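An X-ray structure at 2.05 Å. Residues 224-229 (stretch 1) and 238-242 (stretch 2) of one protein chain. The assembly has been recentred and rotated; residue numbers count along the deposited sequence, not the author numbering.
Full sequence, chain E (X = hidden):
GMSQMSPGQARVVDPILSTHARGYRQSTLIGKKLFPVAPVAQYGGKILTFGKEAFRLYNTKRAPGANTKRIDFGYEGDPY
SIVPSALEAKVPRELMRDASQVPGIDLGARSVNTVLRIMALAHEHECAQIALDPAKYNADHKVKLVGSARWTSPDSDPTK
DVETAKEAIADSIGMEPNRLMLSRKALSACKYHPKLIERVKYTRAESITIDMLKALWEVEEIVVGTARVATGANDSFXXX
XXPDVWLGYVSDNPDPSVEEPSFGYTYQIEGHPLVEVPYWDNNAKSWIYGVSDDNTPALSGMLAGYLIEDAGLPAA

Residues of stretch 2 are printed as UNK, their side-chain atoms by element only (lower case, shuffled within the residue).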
ATOM      1  N   VAL E 224      -0.657  12.151 -43.171  1.00 31.23           N
ATOM      2  CA  VAL E 224      -1.567  12.683 -44.165  1.00 30.35           C
ATOM      3  C   VAL E 224      -2.322  13.901 -43.635  1.00 30.90           C
ATOM      4  O   VAL E 224      -2.966  13.827 -42.590  1.00 30.73           O
ATOM      5  CB  VAL E 224      -2.599  11.641 -44.613  1.00 31.62           C
ATOM      6  CG1 VAL E 224      -3.443  12.213 -45.765  1.00 25.94           C
ATOM      7  CG2 VAL E 224      -1.885  10.324 -45.034  1.00 30.50           C
ATOM      8  N   GLY E 225      -2.262  14.997 -44.396  1.00 31.59           N
ATOM      9  CA  GLY E 225      -2.939  16.240 -44.044  1.00 31.88           C
ATOM     10  C   GLY E 225      -4.363  16.234 -44.498  1.00 31.66           C
ATOM     11  O   GLY E 225      -4.648  16.641 -45.612  1.00 32.25           O
ATOM     12  N   THR E 226      -5.258  15.811 -43.603  1.00 32.46           N
ATOM     13  CA  THR E 226      -6.674  15.610 -43.921  1.00 31.88           C
ATOM     14  C   THR E 226      -7.606  16.755 -43.460  1.00 34.45           C
ATOM     15  O   THR E 226      -8.692  16.913 -44.012  1.00 34.41           O
ATOM     16  CB  THR E 226      -7.181  14.285 -43.338  1.00 32.36           C
ATOM     17  OG1 THR E 226      -6.912  14.251 -41.937  1.00 34.93           O
ATOM     18  CG2 THR E 226      -6.481  13.063 -44.008  1.00 30.39           C
ATOM     19  N   ALA E 227      -7.180  17.540 -42.464  1.00 34.50           N
ATOM     20  CA  ALA E 227      -8.052  18.548 -41.844  1.00 34.76           C
ATOM     21  C   ALA E 227      -8.546  19.531 -42.882  1.00 35.64           C
ATOM     22  O   ALA E 227      -7.838  19.861 -43.819  1.00 35.27           O
ATOM     23  CB  ALA E 227      -7.346  19.280 -40.682  1.00 31.20           C
ATOM     24  N   ARG E 228      -9.784  19.966 -42.696  1.00 37.32           N
ATOM     25  CA  ARG E 228     -10.418  20.949 -43.533  1.00 38.39           C
ATOM     26  C   ARG E 228     -11.017  22.020 -42.676  1.00 39.87           C
ATOM     27  O   ARG E 228     -11.278  21.800 -41.491  1.00 38.31           O
ATOM     28  CB  ARG E 228     -11.514  20.294 -44.373  1.00 40.99           C
ATOM     29  CG  ARG E 228     -10.997  19.170 -45.253  1.00 43.69           C
ATOM     30  CD  ARG E 228     -11.649  19.137 -46.589  1.00 47.08           C
ATOM     31  NE  ARG E 228     -12.767  18.234 -46.657  1.00 55.19           N
ATOM     32  CZ  ARG E 228     -13.658  18.216 -47.645  1.00 61.05           C
ATOM     33  NH1 ARG E 228     -13.590  19.083 -48.649  1.00 62.80           N
ATOM     34  NH2 ARG E 228     -14.645  17.331 -47.616  1.00 65.67           N
ATOM     35  N   VAL E 229     -11.193  23.192 -43.281  1.00 41.07           N
ATOM     36  CA  VAL E 229     -11.808  24.319 -42.606  1.00 43.06           C
ATOM     37  C   VAL E 229     -12.797  24.945 -43.541  1.00 44.33           C
ATOM     38  O   VAL E 229     -12.618  24.903 -44.757  1.00 42.29           O
ATOM     39  CB  VAL E 229     -10.801  25.391 -42.135  1.00 43.12           C
ATOM     40  CG1 VAL E 229     -10.111  24.945 -40.837  1.00 47.44           C
ATOM     41  CG2 VAL E 229      -9.804  25.701 -43.217  1.00 45.67           C
ATOM     42  N   UNK E 238     -12.042  24.212 -47.095  1.00 47.30           N
ATOM     43  CA  UNK E 238     -10.676  24.227 -47.656  1.00 45.38           C
ATOM     44  C   UNK E 238      -9.733  23.300 -46.914  1.00 43.61           C
ATOM     45  O   UNK E 238      -9.788  23.195 -45.680  1.00 42.80           O
ATOM     46  N   UNK E 239      -8.844  22.635 -47.650  1.00 41.11           N
ATOM     47  CA  UNK E 239      -7.864  21.733 -47.034  1.00 38.89           C
ATOM     48  C   UNK E 239      -6.793  22.543 -46.333  1.00 37.85           C
ATOM     49  O   UNK E 239      -6.134  23.367 -46.969  1.00 38.32           O
ATOM     50  c   UNK E 239      -8.144  19.906 -48.800  1.00 42.34           C
ATOM     51  o   UNK E 239      -7.787  19.345 -49.849  1.00 53.88           O
ATOM     52  o   UNK E 239      -9.256  19.711 -48.326  1.00 46.08           O
ATOM     53  c   UNK E 239      -7.180  20.847 -48.081  1.00 39.45           C
ATOM     54  N   UNK E 240      -6.578  22.265 -45.047  1.00 35.15           N
ATOM     55  CA  UNK E 240      -5.598  22.994 -44.249  1.00 34.08           C
ATOM     56  C   UNK E 240      -4.175  22.801 -44.852  1.00 34.17           C
ATOM     57  O   UNK E 240      -3.362  23.714 -44.863  1.00 32.57           O
ATOM     58  c   UNK E 240      -4.564  23.179 -41.913  1.00 31.49           C
ATOM     59  c   UNK E 240      -5.673  22.542 -42.760  1.00 33.60           C
ATOM     60  c   UNK E 240      -7.061  22.830 -42.171  1.00 30.45           C
ATOM     61  N   UNK E 241      -3.884  21.593 -45.339  1.00 33.44           N
ATOM     62  CA  UNK E 241      -2.549  21.279 -45.862  1.00 32.42           C
ATOM     63  C   UNK E 241      -2.471  21.427 -47.387  1.00 33.83           C
ATOM     64  O   UNK E 241      -1.509  20.959 -48.031  1.00 33.82           O
ATOM     65  n   UNK E 241      -2.565  19.669 -41.787  1.00 35.39           N
ATOM     66  c   UNK E 241      -2.024  19.851 -43.942  1.00 30.10           C
ATOM     67  c   UNK E 241      -2.132  19.876 -45.394  1.00 32.68           C
ATOM     68  c   UNK E 241      -0.395  20.390 -40.735  1.00 27.30           C
ATOM     69  c   UNK E 241       0.870  20.833 -41.059  1.00 31.36           C
ATOM     70  c   UNK E 241      -0.896  20.249 -43.150  1.00 33.14           C
ATOM     71  c   UNK E 241      -2.998  19.496 -43.069  1.00 31.79           C
ATOM     72  c   UNK E 241       0.396  20.712 -43.452  1.00 33.51           C
ATOM     73  c   UNK E 241      -1.272  20.117 -41.799  1.00 30.15           C
ATOM     74  c   UNK E 241       1.271  20.986 -42.398  1.00 33.12           C
ATOM     75  N   UNK E 242      -3.479  22.098 -47.951  1.00 34.01           N
ATOM     76  CA  UNK E 242      -3.516  22.462 -49.344  1.00 35.66           C
ATOM     77  C   UNK E 242      -3.292  21.294 -50.271  1.00 36.08           C
ATOM     78  O   UNK E 242      -3.645  20.157 -49.930  1.00 35.87           O
TER
HETATM   79  O   HOH W   1      -5.615  19.240 -45.438  1.00 29.43           O

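Position 238 carries backbone atoms and nothing more, and its backbone N and O both bond to Val229, so it is glycine. Its backbone does all the work: the N atom of Gly238 donates to the O atom of Val229 at a short 2.5 Å, and the N atom of Val229 returns a bond of 2.8 Å to the O atom of Gly238. This is the hydrogen-bonded pair of an antiparallel ladder. The same carbonyl O of Gly238 also receives a CA-H...O contact from CA of Arg228, at 3.2 Å. A side chain is not needed for any of these contacts, although its absence is not forced by a clash with stretch 1.

Position 239 has four side-chain atoms, two carbons in line and two oxygens on the second, and one oxygen lies 3.0 Å from CD of Arg228. That is a carboxylate on a single CB, hence aspartate. It faces Arg228 in the non-hydrogen-bonded pair of the ladder, with both side chains on the same face of the sheet. The oxygen near CD is OD1 of Asp239, and it lies 4.2 Å from NE of Arg228, so the opposite charges are near each other without forming a salt bridge. Both carboxylate oxygens are hydrogen-bonded elsewhere in the structure.

Position 240 shows three carbons, one bearing the other two, and no polar atom; one of the branch carbons lies 3.9 Å from CB of Ala227. This is a branch at CB, which identifies valine. Its CB points toward stretch 1, and the same branch carbon, CG2 of Val240, is also 3.9 Å from CG1 of Val229. A compact apolar branch suits this place. Its backbone N donates to O of Ala227 at 3.0 Å, nearly straight at 169°.

Position 241 has one carbon followed by fused five- and six-membered rings holding eight carbons and one nitrogen, and a ring carbon lies 3.4 Å from CA of Gly225. This is the indole of tryptophan, and the ring carbon is CD1 of Trp241. Glycine there makes room: an ideal CB on Gly225 would fall 2.5 Å from CG of Trp241, a clash.

Position 242 again lacks side-chain atoms and is glycine. Its phi of 53° is a value that glycine adopts readily. It closes a type I turn, its N donating to O of Asp239 at 3.1 Å.

The contact thus begins as a short antiparallel ladder and changes character at the turn. Backbone bonds set the register, Val240 adds apolar packing, and the indole fills the space beside Gly225. A water joins the two stretches near the turn, donating to O of Gly225 and O of Ala227 and accepting from N of Trp241.

Stretch 2 238-242: GDVWG
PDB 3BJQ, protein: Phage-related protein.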